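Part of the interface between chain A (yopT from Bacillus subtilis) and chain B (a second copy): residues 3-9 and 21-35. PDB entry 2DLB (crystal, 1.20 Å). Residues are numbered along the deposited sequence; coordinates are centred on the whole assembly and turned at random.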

ATOM      1  N   GLY A   3      12.288 -22.825   3.955  1.00 13.94           N
ATOM      2  CA  GLY A   3      11.524 -21.707   3.439  1.00 13.41           C
ATOM      3  C   GLY A   3      10.437 -21.240   4.395  1.00 11.78           C
ATOM      4  O   GLY A   3       9.843 -22.058   5.131  1.00 11.75           O
ATOM      5  N   TYR A   4      10.127 -19.940   4.338  1.00 11.00           N
ATOM      6  CA  TYR A   4       9.056 -19.358   5.116  1.00 10.18           C
ATOM      7  C   TYR A   4       8.255 -18.410   4.260  1.00  9.75           C
ATOM      8  O   TYR A   4       8.822 -17.657   3.470  1.00 11.26           O
ATOM      9  N   LEU A   5       6.954 -18.394   4.503  1.00  9.77           N
ATOM     10  CA  LEU A   5       6.072 -17.385   3.900  1.00 10.38           C
ATOM     11  C   LEU A   5       5.705 -16.445   5.045  1.00  9.11           C
ATOM     12  O   LEU A   5       5.323 -16.915   6.159  1.00 12.15           O
ATOM     13  N   ASN A   6       5.749 -15.159   4.797  1.00  8.32           N
ATOM     14  CA  ASN A   6       5.289 -14.146   5.723  1.00  8.51           C
ATOM     15  C   ASN A   6       4.202 -13.296   5.082  1.00  9.17           C
ATOM     16  O   ASN A   6       4.314 -12.896   3.905  1.00 10.67           O
ATOM     17  N   ASN A   7       3.151 -13.027   5.864  1.00  7.84           N
ATOM     18  CA  ASN A   7       2.111 -12.077   5.475  1.00  8.41           C
ATOM     19  C   ASN A   7       2.314 -10.828   6.323  1.00  8.01           C
ATOM     20  O   ASN A   7       2.452 -10.953   7.547  1.00  9.97           O
ATOM     21  N   ILE A   8       2.359  -9.678   5.694  1.00  7.82           N
ATOM     22  CA  ILE A   8       2.642  -8.414   6.334  1.00  8.10           C
ATOM     23  C   ILE A   8       1.472  -7.462   6.053  1.00  7.31           C
ATOM     24  O   ILE A   8       1.043  -7.304   4.919  1.00  8.81           O
ATOM     25  N   ALA A   9       0.991  -6.813   7.092  1.00  7.76           N
ATOM     26  CA  ALA A   9      -0.001  -5.755   7.038  1.00  8.39           C
ATOM     27  C   ALA A   9       0.734  -4.427   6.876  1.00  9.48           C
ATOM     28  O   ALA A   9       1.554  -4.057   7.710  1.00 11.53           O
TER
ATOM     29  N   ASP B  21      17.063 -20.125   8.714  1.00 13.69           N
ATOM     30  CA  ASP B  21      17.237 -21.229   9.628  1.00 15.66           C
ATOM     31  C   ASP B  21      16.136 -21.317  10.683  1.00 15.40           C
ATOM     32  O   ASP B  21      16.105 -22.264  11.454  1.00 18.51           O
ATOM     33  N   SER B  22      15.266 -20.316  10.776  1.00 12.79           N
ATOM     34  CA  SER B  22      14.263 -20.219  11.815  1.00 10.54           C
ATOM     35  C   SER B  22      13.256 -19.161  11.409  1.00  9.44           C
ATOM     36  O   SER B  22      13.601 -18.266  10.622  1.00 10.47           O
ATOM     37  N   PRO B  23      12.054 -19.176  11.975  1.00 10.47           N
ATOM     38  CA  PRO B  23      11.104 -18.093  11.682  1.00  9.24           C
ATOM     39  C   PRO B  23      11.600 -16.786  12.251  1.00 10.77           C
ATOM     40  O   PRO B  23      11.239 -15.732  11.687  1.00 10.54           O
ATOM     41  N   GLU B  24      12.387 -16.801  13.303  1.00 11.05           N
ATOM     42  CA  GLU B  24      12.929 -15.572  13.852  1.00 10.70           C
ATOM     43  C   GLU B  24      13.781 -14.858  12.831  1.00 11.05           C
ATOM     44  O   GLU B  24      13.639 -13.652  12.618  1.00 11.52           O
ATOM     45  N   VAL B  25      14.701 -15.637  12.216  1.00 10.69           N
ATOM     46  CA  VAL B  25      15.537 -15.036  11.178  1.00 10.83           C
ATOM     47  C   VAL B  25      14.684 -14.592   9.986  1.00  9.91           C
ATOM     48  O   VAL B  25      14.908 -13.518   9.410  1.00 10.32           O
ATOM     49  N   SER B  26      13.699 -15.388   9.598  1.00  9.43           N
ATOM     50  CA  SER B  26      12.799 -14.984   8.520  1.00  8.57           C
ATOM     51  C   SER B  26      12.189 -13.621   8.803  1.00  8.31           C
ATOM     52  O   SER B  26      12.118 -12.776   7.905  1.00  8.58           O
ATOM     53  N   GLU B  27      11.686 -13.438  10.025  1.00  9.26           N
ATOM     54  CA  GLU B  27      11.051 -12.161  10.379  1.00  9.17           C
ATOM     55  C   GLU B  27      12.067 -11.030  10.400  1.00  9.66           C
ATOM     56  O   GLU B  27      11.737  -9.913   9.979  1.00 10.71           O
ATOM     57  N   THR B  28      13.315 -11.272  10.830  1.00  9.87           N
ATOM     58  CA  THR B  28      14.320 -10.225  10.748  1.00 10.46           C
ATOM     59  C   THR B  28      14.563  -9.761   9.325  1.00  9.46           C
ATOM     60  O   THR B  28      14.725  -8.562   9.051  1.00 10.55           O
ATOM     61  N   LEU B  29      14.596 -10.713   8.420  1.00  9.13           N
ATOM     62  CA  LEU B  29      14.812 -10.415   7.017  1.00  8.65           C
ATOM     63  C   LEU B  29      13.675  -9.572   6.436  1.00  8.92           C
ATOM     64  O   LEU B  29      13.880  -8.595   5.716  1.00  9.10           O
ATOM     65  N   VAL B  30      12.458  -9.967   6.761  1.00  8.50           N
ATOM     66  CA  VAL B  30      11.277  -9.246   6.299  1.00  9.01           C
ATOM     67  C   VAL B  30      11.240  -7.856   6.880  1.00  8.82           C
ATOM     68  O   VAL B  30      10.847  -6.877   6.233  1.00  9.36           O
ATOM     69  N   THR B  31      11.609  -7.725   8.149  1.00  9.82           N
ATOM     70  CA  THR B  31      11.622  -6.443   8.840  1.00 10.80           C
ATOM     71  C   THR B  31      12.594  -5.500   8.152  1.00 10.16           C
ATOM     72  O   THR B  31      12.277  -4.307   7.946  1.00 11.09           O
ATOM     73  N   ARG B  32      13.756  -5.987   7.721  1.00 10.25           N
ATOM     74  CA  ARG B  32      14.713  -5.112   7.021  1.00 11.21           C
ATOM     75  C   ARG B  32      14.116  -4.617   5.711  1.00  9.76           C
ATOM     76  O   ARG B  32      14.265  -3.447   5.376  1.00 11.42           O
ATOM     77  N   ILE B  33      13.459  -5.495   4.959  1.00  8.84           N
ATOM     78  CA  ILE B  33      12.761  -5.077   3.719  1.00  8.87           C
ATOM     79  C   ILE B  33      11.747  -3.985   4.012  1.00  8.52           C
ATOM     80  O   ILE B  33      11.698  -2.966   3.339  1.00 10.29           O
ATOM     81  N   CYS B  34      10.879  -4.205   5.023  1.00  8.22           N
ATOM     82  CA  CYS B  34       9.804  -3.271   5.308  1.00  8.83           C
ATOM     83  C   CYS B  34      10.304  -1.963   5.865  1.00  8.33           C
ATOM     84  O   CYS B  34       9.738  -0.905   5.556  1.00  9.54           O
ATOM     85  N   GLU B  35      11.324  -1.969   6.702  1.00  8.98           N
ATOM     86  CA  GLU B  35      11.922  -0.725   7.193  1.00  9.70           C
ATOM     87  C   GLU B  35      12.385   0.171   6.044  1.00  9.02           C
ATOM     88  O   GLU B  35      12.296   1.393   6.159  1.00 10.35           O
TER

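A single direct hydrogen bond joins strand 3-9 of chain A to helix 23-35 of chain B, and it lies in a buried setting: Asn6(A) ND2 donates to Ser26(B) OG at 2.9 Å, nearly straight at 166°. Strand alternation selects the side chains that reach the helix. Tyr4(A), Asn6(A) and Ile8(A) point toward it, all with chi1 in m, whereas Leu5(A) and Asn7(A) point away. From the helix, Ser26(B) (t), Val30(B) (t) and Cys34(B) (m), spaced four residues apart and so on one side, point toward the strand. Tyr4(A) lies at the helix start, with Pro23(B) CA over one ring face, 4.1 Å from the ring centroid in a CH-pi contact; its CZ is 3.9 Å from Pro23(B) CD. Water 1 lies 2.8 Å from Tyr4(A) OH and donates a weak hydrogen bond to Asp21(B) O at 3.2 Å, linking the phenol to the loop before the helix. There Ser22(B), chi1 p, points away and caps the helix, its OG accepting from Val25(B) N at 3.0 Å. Asn6(A) ND2 also lies 3.6 Å from Val30(B) CG2. Farther along, contacts become apolar: Ile8(A) CG1 meets Val30(B) CG1 at 3.7 Å, and Ile8(A) CG2 approaches Cys34(B) SG at 4.0 Å.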

ATOM      1  CB  TYR A   4       9.565 -18.531   6.344  1.00 11.97           C
ATOM      2  CG  TYR A   4      10.285 -19.443   7.323  1.00 11.31           C
ATOM      3  CD1 TYR A   4      11.630 -19.728   7.214  1.00 12.23           C
ATOM      4  CD2 TYR A   4       9.572 -20.061   8.354  1.00 11.90           C
ATOM      5  CE1 TYR A   4      12.219 -20.574   8.109  1.00 12.41           C
ATOM      6  CE2 TYR A   4      10.177 -20.920   9.245  1.00 11.95           C
ATOM      7  CZ  TYR A   4      11.531 -21.164   9.131  1.00 11.07           C
ATOM      8  OH  TYR A   4      12.234 -22.006   9.947  1.00 12.99           O
ATOM      9  CB  LEU A   5       4.855 -18.066   3.313  1.00 14.51           C
ATOM     10  CG  LEU A   5       3.786 -17.283   2.608  1.00 23.71           C
ATOM     11  CD1 LEU A   5       2.980 -18.153   1.634  1.00 36.31           C
ATOM     12  CD2 LEU A   5       2.788 -16.658   3.588  1.00 32.71           C
ATOM     13  CB  ASN A   6       6.421 -13.189   6.109  1.00  8.72           C
ATOM     14  CG  ASN A   6       7.537 -13.856   6.877  1.00  9.46           C
ATOM     15  OD1 ASN A   6       7.614 -13.808   8.104  1.00 11.34           O
ATOM     16  ND2 ASN A   6       8.431 -14.537   6.163  1.00 10.83           N
ATOM     17  CB  ASN A   7       0.706 -12.634   5.676  1.00 10.11           C
ATOM     18  CG  ASN A   7       0.502 -13.849   4.807  1.00 16.28           C
ATOM     19  OD1 ASN A   7       0.413 -13.797   3.585  1.00 23.82           O
ATOM     20  ND2 ASN A   7       0.420 -14.979   5.434  1.00 21.67           N
ATOM     21  CB  ILE A   8       3.973  -7.823   5.858  1.00  8.19           C
ATOM     22  CG1 ILE A   8       5.153  -8.835   5.925  1.00 11.07           C
ATOM     23  CG2 ILE A   8       4.307  -6.588   6.624  1.00 12.37           C
ATOM     24  CD1 ILE A   8       5.403  -9.557   4.589  1.00 14.13           C
ATOM     25  CB  ALA A   9      -0.854  -5.740   8.289  1.00 10.68           C
TER
ATOM     26  CB  ASP B  21      18.560 -21.035  10.401  1.00 24.95           C
ATOM     27  CG  ASP B  21      19.809 -21.013   9.581  1.00 35.39           C
ATOM     28  OD1 ASP B  21      20.853 -20.494  10.076  1.00 52.51           O
ATOM     29  OD2 ASP B  21      19.773 -21.508   8.440  1.00 61.44           O
ATOM     30  CB  SER B  22      14.848 -19.819  13.157  1.00 11.66           C
ATOM     31  OG  SER B  22      15.346 -18.454  13.119  1.00 13.30           O
ATOM     32  CB  PRO B  23       9.800 -18.578  12.338  1.00 10.09           C
ATOM     33  CG  PRO B  23      10.274 -19.486  13.433  1.00 10.93           C
ATOM     34  CD  PRO B  23      11.479 -20.203  12.880  1.00 10.55           C
ATOM     35  CB  GLU B  24      13.775 -15.832  15.117  1.00 12.12           C
ATOM     36  CG  GLU B  24      12.965 -16.195  16.353  1.00 13.48           C
ATOM     37  CD  GLU B  24      12.578 -17.624  16.551  1.00 14.48           C
ATOM     38  OE1 GLU B  24      12.750 -18.452  15.647  1.00 14.20           O
ATOM     39  OE2 GLU B  24      12.076 -17.987  17.679  1.00 14.95           O
ATOM     40  CB  VAL B  25      16.695 -15.950  10.774  1.00 12.04           C
ATOM     41  CG1 VAL B  25      17.423 -15.389   9.589  1.00 15.46           C
ATOM     42  CG2 VAL B  25      17.678 -16.093  11.950  1.00 15.33           C
ATOM     43  CB  SER B  26      11.713 -16.035   8.315  1.00  8.37           C
ATOM     44  OG  SER B  26      10.915 -15.738   7.191  1.00  9.83           O
ATOM     45  CB  GLU B  27      10.354 -12.264  11.749  1.00 10.22           C
ATOM     46  CG  GLU B  27       9.134 -13.143  11.667  1.00 10.20           C
ATOM     47  CD  GLU B  27       8.219 -13.138  12.870  1.00 10.55           C
ATOM     48  OE1 GLU B  27       8.631 -12.630  13.920  1.00 13.49           O
ATOM     49  OE2 GLU B  27       7.074 -13.665  12.785  1.00 11.83           O
ATOM     50  CB  THR B  28      15.592 -10.794  11.394  1.00 14.36           C
ATOM     51  OG1 THR B  28      15.315 -11.029  12.800  1.00 14.41           O
ATOM     52  CG2 THR B  28      16.684  -9.770  11.284  1.00 17.58           C
ATOM     53  CB  LEU B  29      14.988 -11.705   6.223  1.00 10.22           C
ATOM     54  CG  LEU B  29      16.274 -12.493   6.523  1.00 10.75           C
ATOM     55  CD1 LEU B  29      16.224 -13.809   5.753  1.00 12.50           C
ATOM     56  CD2 LEU B  29      17.487 -11.704   6.164  1.00 13.86           C
ATOM     57  CB  VAL B  30       9.995 -10.052   6.688  1.00 10.97           C
ATOM     58  CG1 VAL B  30       8.778  -9.156   6.689  1.00 12.44           C
ATOM     59  CG2 VAL B  30       9.902 -11.240   5.769  1.00 12.16           C
ATOM     60  CB  THR B  31      11.959  -6.661  10.327  1.00 11.43           C
ATOM     61  OG1 THR B  31      10.853  -7.381  10.914  1.00 12.77           O
ATOM     62  CG2 THR B  31      12.073  -5.293  10.987  1.00 14.23           C
ATOM     63  CB  ARG B  32      16.024  -5.820   6.727  1.00 11.91           C
ATOM     64  CG  ARG B  32      17.170  -4.904   6.333  1.00 22.08           C
ATOM     65  CD  ARG B  32      18.523  -5.562   6.632  1.00 31.49           C
ATOM     66  NE  ARG B  32      18.590  -6.719   5.793  1.00 48.63           N
ATOM     67  CZ  ARG B  32      18.934  -8.007   5.966  1.00 44.51           C
ATOM     68  NH1 ARG B  32      18.840  -8.774   4.883  1.00 15.94           N
ATOM     69  NH2 ARG B  32      19.332  -8.391   7.194  1.00 52.97           N
ATOM     70  CB  ILE B  33      12.092  -6.281   3.040  1.00  9.56           C
ATOM     71  CG1 ILE B  33      13.041  -7.343   2.521  1.00 14.79           C
ATOM     72  CG2 ILE B  33      11.116  -5.808   1.944  1.00  9.96           C
ATOM     73  CD1 ILE B  33      13.976  -6.982   1.450  1.00 21.68           C
ATOM     74  CB  CYS B  34       8.778  -3.920   6.275  1.00 10.82           C
ATOM     75  SG  CYS B  34       7.886  -5.267   5.447  1.00 13.76           S
ATOM     76  CB  GLU B  35      13.079  -1.040   8.143  1.00 10.88           C
ATOM     77  CG  GLU B  35      12.690  -1.508   9.521  1.00 13.45           C
ATOM     78  CD  GLU B  35      12.024  -0.437  10.340  1.00 16.39           C
ATOM     79  OE1 GLU B  35      10.848  -0.644  10.667  1.00 20.34           O
ATOM     80  OE2 GLU B  35      12.700   0.561  10.637  1.00 24.13           O
TER
HETATM   81  O   HOH W   1      14.110 -24.130   9.819  1.00 29.43           O